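Local atomic coordinates of meso-diaminopimelate dehydrogenase (Clostridium tetani, PDB entry 3WGY), a protein that catalyses, in its natural form, the reversible NADP-dependent oxidative deamination of meso-2,6-diaminopimelate at the D-configured centre. Residues B[76-81]-B[103-108]; B[116-121]-B[301-306]. The protein carries 6 engineered substitutions. One frame throughout, in Å; residues are numbered along the deposited sequence.

Interaction 1 (B[76-81]-B[103-108]); sequences LVEQGP and FERMDE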
loop_
_atom_site.group_PDB
_atom_site.type_symbol
_atom_site.label_atom_id
_atom_site.label_comp_id
_atom_site.label_asym_id
_atom_site.label_seq_id
_atom_site.Cartn_x
_atom_site.Cartn_y
_atom_site.Cartn_z
ATOM N N LEU B 76 9.283 -27.533 5.379
ATOM C CA LEU B 76 9.206 -26.165 4.887
ATOM C C LEU B 76 8.022 -26.145 3.927
ATOM O O LEU B 76 8.117 -25.659 2.799
ATOM C CB LEU B 76 10.504 -25.837 4.141
ATOM C CG LEU B 76 10.631 -24.606 3.243
ATOM C CD1 LEU B 76 10.973 -23.377 4.071
ATOM C CD2 LEU B 76 11.721 -24.873 2.210
ATOM N N VAL B 77 6.913 -26.709 4.388
ATOM C CA VAL B 77 5.686 -26.788 3.608
ATOM C C VAL B 77 4.801 -27.825 4.288
ATOM O O VAL B 77 3.625 -27.964 3.953
ATOM C CB VAL B 77 5.961 -27.250 2.141
ATOM C CG1 VAL B 77 6.018 -28.780 2.055
ATOM C CG2 VAL B 77 4.897 -26.696 1.212
ATOM N N GLU B 78 5.373 -28.536 5.259
ATOM C CA GLU B 78 4.655 -29.596 5.963
ATOM C C GLU B 78 4.450 -29.488 7.474
ATOM O O GLU B 78 3.649 -30.242 8.027
ATOM C CB GLU B 78 5.319 -30.948 5.670
ATOM C CG GLU B 78 4.802 -31.662 4.425
ATOM C CD GLU B 78 3.375 -32.161 4.591
ATOM O OE1 GLU B 78 2.843 -32.776 3.642
ATOM O OE2 GLU B 78 2.787 -31.938 5.673
ATOM N N GLN B 79 5.146 -28.584 8.159
ATOM C CA GLN B 79 4.962 -28.520 9.602
ATOM C C GLN B 79 4.335 -27.259 10.179
ATOM O O GLN B 79 4.589 -26.893 11.326
ATOM C CB GLN B 79 6.270 -28.828 10.327
ATOM C CG GLN B 79 6.044 -29.211 11.785
ATOM C CD GLN B 79 7.167 -30.040 12.369
ATOM O OE1 GLN B 79 8.305 -29.586 12.450
ATOM N NE2 GLN B 79 6.849 -31.262 12.784
ATOM N N GLY B 80 3.530 -26.585 9.372
ATOM C CA GLY B 80 2.829 -25.423 9.873
ATOM C C GLY B 80 1.727 -26.072 10.690
ATOM O O GLY B 80 1.423 -25.644 11.805
ATOM N N PRO B 81 1.113 -27.134 10.148
ATOM C CA PRO B 81 0.038 -27.882 10.803
ATOM C C PRO B 81 0.417 -28.437 12.172
ATOM O O PRO B 81 -0.385 -28.407 13.106
ATOM C CB PRO B 81 -0.255 -28.983 9.795
ATOM C CG PRO B 81 -0.084 -28.270 8.509
ATOM C CD PRO B 81 1.219 -27.548 8.735
ATOM N N PHE B 103 -4.582 -22.954 3.355
ATOM C CA PHE B 103 -5.509 -22.217 4.202
ATOM C C PHE B 103 -6.451 -23.167 4.936
ATOM O O PHE B 103 -6.552 -23.132 6.162
ATOM C CB PHE B 103 -6.335 -21.238 3.366
ATOM C CG PHE B 103 -7.207 -20.338 4.190
ATOM C CD1 PHE B 103 -6.646 -19.312 4.940
ATOM C CD2 PHE B 103 -8.579 -20.546 4.259
ATOM C CE1 PHE B 103 -7.436 -18.506 5.753
ATOM C CE2 PHE B 103 -9.383 -19.748 5.070
ATOM C CZ PHE B 103 -8.807 -18.724 5.820
ATOM N N GLU B 104 -7.143 -24.014 4.183
ATOM C CA GLU B 104 -8.078 -24.963 4.781
ATOM C C GLU B 104 -7.412 -25.805 5.862
ATOM O O GLU B 104 -7.927 -25.913 6.975
ATOM C CB GLU B 104 -8.666 -25.887 3.711
ATOM C CG GLU B 104 -9.586 -25.195 2.722
ATOM C CD GLU B 104 -10.756 -24.498 3.397
ATOM O OE1 GLU B 104 -11.521 -25.172 4.123
ATOM O OE2 GLU B 104 -10.911 -23.273 3.197
ATOM N N ARG B 105 -6.263 -26.391 5.529
ATOM C CA ARG B 105 -5.524 -27.238 6.466
ATOM C C ARG B 105 -5.228 -26.497 7.767
ATOM O O ARG B 105 -5.541 -26.978 8.862
ATOM C CB ARG B 105 -4.204 -27.709 5.834
ATOM C CG ARG B 105 -3.343 -28.599 6.744
ATOM C CD ARG B 105 -3.427 -30.078 6.344
ATOM N NE ARG B 105 -3.357 -30.985 7.495
ATOM C CZ ARG B 105 -2.244 -31.531 7.978
ATOM N NH1 ARG B 105 -1.066 -31.278 7.418
ATOM N NH2 ARG B 105 -2.311 -32.335 9.034
ATOM N N MET B 106 -4.618 -25.325 7.641
ATOM C CA MET B 106 -4.268 -24.529 8.809
ATOM C C MET B 106 -5.494 -24.013 9.559
ATOM O O MET B 106 -5.457 -23.859 10.780
ATOM C CB MET B 106 -3.390 -23.351 8.389
ATOM C CG MET B 106 -2.063 -23.755 7.782
ATOM S SD MET B 106 -1.011 -24.590 8.965
ATOM C CE MET B 106 -0.325 -23.225 9.884
ATOM N N ASP B 107 -6.572 -23.748 8.827
ATOM C CA ASP B 107 -7.801 -23.243 9.433
ATOM C C ASP B 107 -8.407 -24.280 10.374
ATOM O O ASP B 107 -8.763 -23.967 11.511
ATOM C CB ASP B 107 -8.812 -22.862 8.345
ATOM C CG ASP B 107 -10.016 -22.118 8.903
ATOM O OD1 ASP B 107 -9.822 -21.204 9.733
ATOM O OD2 ASP B 107 -11.158 -22.439 8.502
ATOM N N GLU B 108 -8.513 -25.518 9.900
ATOM C CA GLU B 108 -9.062 -26.596 10.712
ATOM C C GLU B 108 -8.247 -26.776 11.989
ATOM O O GLU B 108 -8.779 -26.713 13.096
ATOM C CB GLU B 108 -9.068 -27.906 9.920
ATOM C CG GLU B 108 -8.463 -29.092 10.673
ATOM C CD GLU B 108 -8.526 -30.380 9.884
ATOM O OE1 GLU B 108 -9.651 -30.878 9.660
ATOM O OE2 GLU B 108 -7.454 -30.889 9.485
#
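Pro81, near the start of helix 80-84, meets two consecutive residues of helix 99-113, Arg105 and Met106, and illustrates how a proline ring can serve two unlike side chains at once. Its CB lies over one face of the Arg105 guanidinium, 3.3 Å above the plane and shifted toward the rim. Pro81 CG comes to 3.3 Å from Arg105 NH1, and the same carbon meets Arg105 CG, lower on the chain, at 3.7 Å. The ring crosses the arginine chain, itself bent at chi2 and chi3, at about a right angle. Glu78 OE2 approaches the guanidinium edge near its plane, but at 4.3 Å from Arg105 NH1 the opposite charges attract without forming a salt bridge.

Met106 works on the buried side. With CG anti to the carbonyl carbon (chi1 -63°) and further bends beyond it, its thioether reaches the backbone: SD is 3.5 Å from Pro81 N, while CE lies 3.5 Å from Gly80 O. Gly80 has no side chain to hinder that methyl. No hydrogen bond spans the segments. This is packing between helices that flank a parallel sheet; farther inward Met106 and Phe103 touch Ile119, in the segment that carries strand 116-118.

Interaction 2 (B[116-121]-B[301-306]); sequences ISLIST and GAVTVL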
loop_
_atom_site.group_PDB
_atom_site.type_symbol
_atom_site.label_atom_id
_atom_site.label_comp_id
_atom_site.label_asym_id
_atom_site.label_seq_id
_atom_site.Cartn_x
_atom_site.Cartn_y
_atom_site.Cartn_z
ATOM N N ILE B 116 -4.664 -18.998 16.368
ATOM C CA ILE B 116 -4.823 -18.279 15.113
ATOM C C ILE B 116 -3.549 -18.458 14.308
ATOM O O ILE B 116 -2.454 -18.439 14.859
ATOM C CB ILE B 116 -5.095 -16.773 15.344
ATOM C CG1 ILE B 116 -5.005 -16.011 14.016
ATOM C CG2 ILE B 116 -4.109 -16.209 16.351
ATOM C CD1 ILE B 116 -5.422 -14.561 14.118
ATOM N N SER B 117 -3.699 -18.649 13.001
ATOM C CA SER B 117 -2.548 -18.844 12.127
ATOM C C SER B 117 -2.567 -17.924 10.919
ATOM O O SER B 117 -3.536 -17.896 10.167
ATOM C CB SER B 117 -2.486 -20.291 11.630
ATOM O OG SER B 117 -2.211 -21.183 12.690
ATOM N N LEU B 118 -1.490 -17.174 10.739
ATOM C CA LEU B 118 -1.376 -16.281 9.593
ATOM C C LEU B 118 -0.564 -16.996 8.517
ATOM O O LEU B 118 0.583 -17.371 8.741
ATOM C CB LEU B 118 -0.670 -14.982 9.990
ATOM C CG LEU B 118 -0.250 -14.108 8.805
ATOM C CD1 LEU B 118 -1.485 -13.745 7.988
ATOM C CD2 LEU B 118 0.464 -12.849 9.314
ATOM N N ILE B 119 -1.165 -17.201 7.355
ATOM C CA ILE B 119 -0.461 -17.868 6.269
ATOM C C ILE B 119 -0.150 -16.915 5.117
ATOM O O ILE B 119 -0.808 -15.888 4.945
ATOM C CB ILE B 119 -1.285 -19.028 5.679
ATOM C CG1 ILE B 119 -2.428 -18.468 4.836
ATOM C CG2 ILE B 119 -1.855 -19.898 6.807
ATOM C CD1 ILE B 119 -3.037 -19.473 3.892
ATOM N N SER B 120 0.877 -17.268 4.351
ATOM C CA SER B 120 1.289 -16.527 3.172
ATOM C C SER B 120 1.598 -15.036 3.297
ATOM O O SER B 120 1.120 -14.230 2.491
ATOM C CB SER B 120 0.248 -16.732 2.069
ATOM O OG SER B 120 0.067 -18.113 1.781
ATOM N N THR B 121 2.389 -14.657 4.292
ATOM C CA THR B 121 2.766 -13.255 4.422
ATOM C C THR B 121 4.203 -13.119 3.896
ATOM O O THR B 121 4.878 -14.124 3.656
ATOM C CB THR B 121 2.650 -12.754 5.887
ATOM O OG1 THR B 121 2.842 -11.332 5.918
ATOM C CG2 THR B 121 3.671 -13.420 6.771
ATOM N N GLY B 301 -8.676 -19.394 14.163
ATOM C CA GLY B 301 -8.605 -19.815 12.773
ATOM C C GLY B 301 -7.440 -19.248 11.985
ATOM O O GLY B 301 -6.556 -18.592 12.541
ATOM N N ALA B 302 -7.441 -19.506 10.682
ATOM C CA ALA B 302 -6.386 -19.018 9.802
ATOM C C ALA B 302 -6.797 -17.701 9.150
ATOM O O ALA B 302 -7.975 -17.467 8.887
ATOM C CB ALA B 302 -6.074 -20.055 8.730
ATOM N N VAL B 303 -5.814 -16.847 8.897
ATOM C CA VAL B 303 -6.042 -15.546 8.273
ATOM C C VAL B 303 -4.888 -15.239 7.330
ATOM O O VAL B 303 -3.802 -15.811 7.456
ATOM C CB VAL B 303 -6.096 -14.408 9.325
ATOM C CG1 VAL B 303 -7.311 -14.570 10.221
ATOM C CG2 VAL B 303 -4.818 -14.411 10.153
ATOM N N THR B 304 -5.138 -14.340 6.383
ATOM C CA THR B 304 -4.124 -13.916 5.434
ATOM C C THR B 304 -3.927 -12.418 5.663
ATOM O O THR B 304 -4.680 -11.800 6.426
ATOM C CB THR B 304 -4.572 -14.147 3.972
ATOM O OG1 THR B 304 -5.558 -13.174 3.607
ATOM C CG2 THR B 304 -5.167 -15.540 3.810
ATOM N N VAL B 305 -2.926 -11.829 5.015
ATOM C CA VAL B 305 -2.695 -10.400 5.180
ATOM C C VAL B 305 -3.926 -9.595 4.759
ATOM O O VAL B 305 -4.138 -8.487 5.235
ATOM C CB VAL B 305 -1.482 -9.927 4.349
ATOM C CG1 VAL B 305 -0.227 -10.610 4.848
ATOM C CG2 VAL B 305 -1.700 -10.235 2.867
ATOM N N LEU B 306 -4.731 -10.167 3.868
ATOM C CA LEU B 306 -5.942 -9.518 3.367
ATOM C C LEU B 306 -6.985 -9.223 4.443
ATOM O O LEU B 306 -7.795 -8.311 4.277
ATOM C CB LEU B 306 -6.592 -10.377 2.278
ATOM C CG LEU B 306 -6.048 -10.348 0.837
ATOM C CD1 LEU B 306 -4.545 -10.402 0.821
ATOM C CD2 LEU B 306 -6.639 -11.520 0.058
HETATM O O HOH W 1 -1.209 -13.651 3.628
#
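Ile116 has CG1 anti to its backbone N (chi1 170°), and a second anti torsion (chi2 173°) extends CD1 to Val303. There a chi1 of -66° puts CG1 anti to the carbonyl carbon, with CG2 between N and that carbon, and it is CG2 that meets both Ile116 CD1 and Leu118 CD1, each at 4.0 Å. Leu118 CD1 also presses to 3.1 Å from Val303 O, a tight approach to the backbone. The strands themselves are joined in the staggered pattern of parallel neighbours: Ser117 N donates to Gly301 O at 2.9 Å, Val303 N to Ser117 O at 2.8 Å, and Ile119 N to Val303 O at 3.0 Å.

Farther along, where the CA atoms of the two segments draw apart, one water bridges them, accepting from Val305 N and donating to Ile119 O and, weakly, to Ser120 O. Thr121 OG1 abuts Val305 CG1 at 3.3 Å, buried without a polar partner. In a sheet consistent with a Rossmann-type domain, strand 116-118 lies between 88-90 and 301-303, the latter outermost within this chain. Helix 99-113 packs on the Ala302 face through Phe103, helix 276-296 takes Leu118 on the other, and Leu326 of the second subunit packs on Thr304.

How the interactions relate
Both contacts belong to one parallel sheet with its flanking helices, consistent with a Rossmann-type nucleotide-binding domain, and they illustrate two levels of its construction. Interaction 2 is wholly buried and joins neighbouring strands through regular backbone hydrogen bonding and aliphatic packing. Interaction 1 is a smaller helix-to-helix contact, buried at Met106 and Pro81 but exposed at Arg105 and Glu78, and it relies on van der Waals contact and a loose charge attraction. Helix 99-113 links them: it leads in the chain to strand 116-118, Asp107 OD1 probably accepts a hydrogen bond from Ala302 N (3.1 Å), and Phe103 also makes a cation-pi contact with Arg322 of the second subunit.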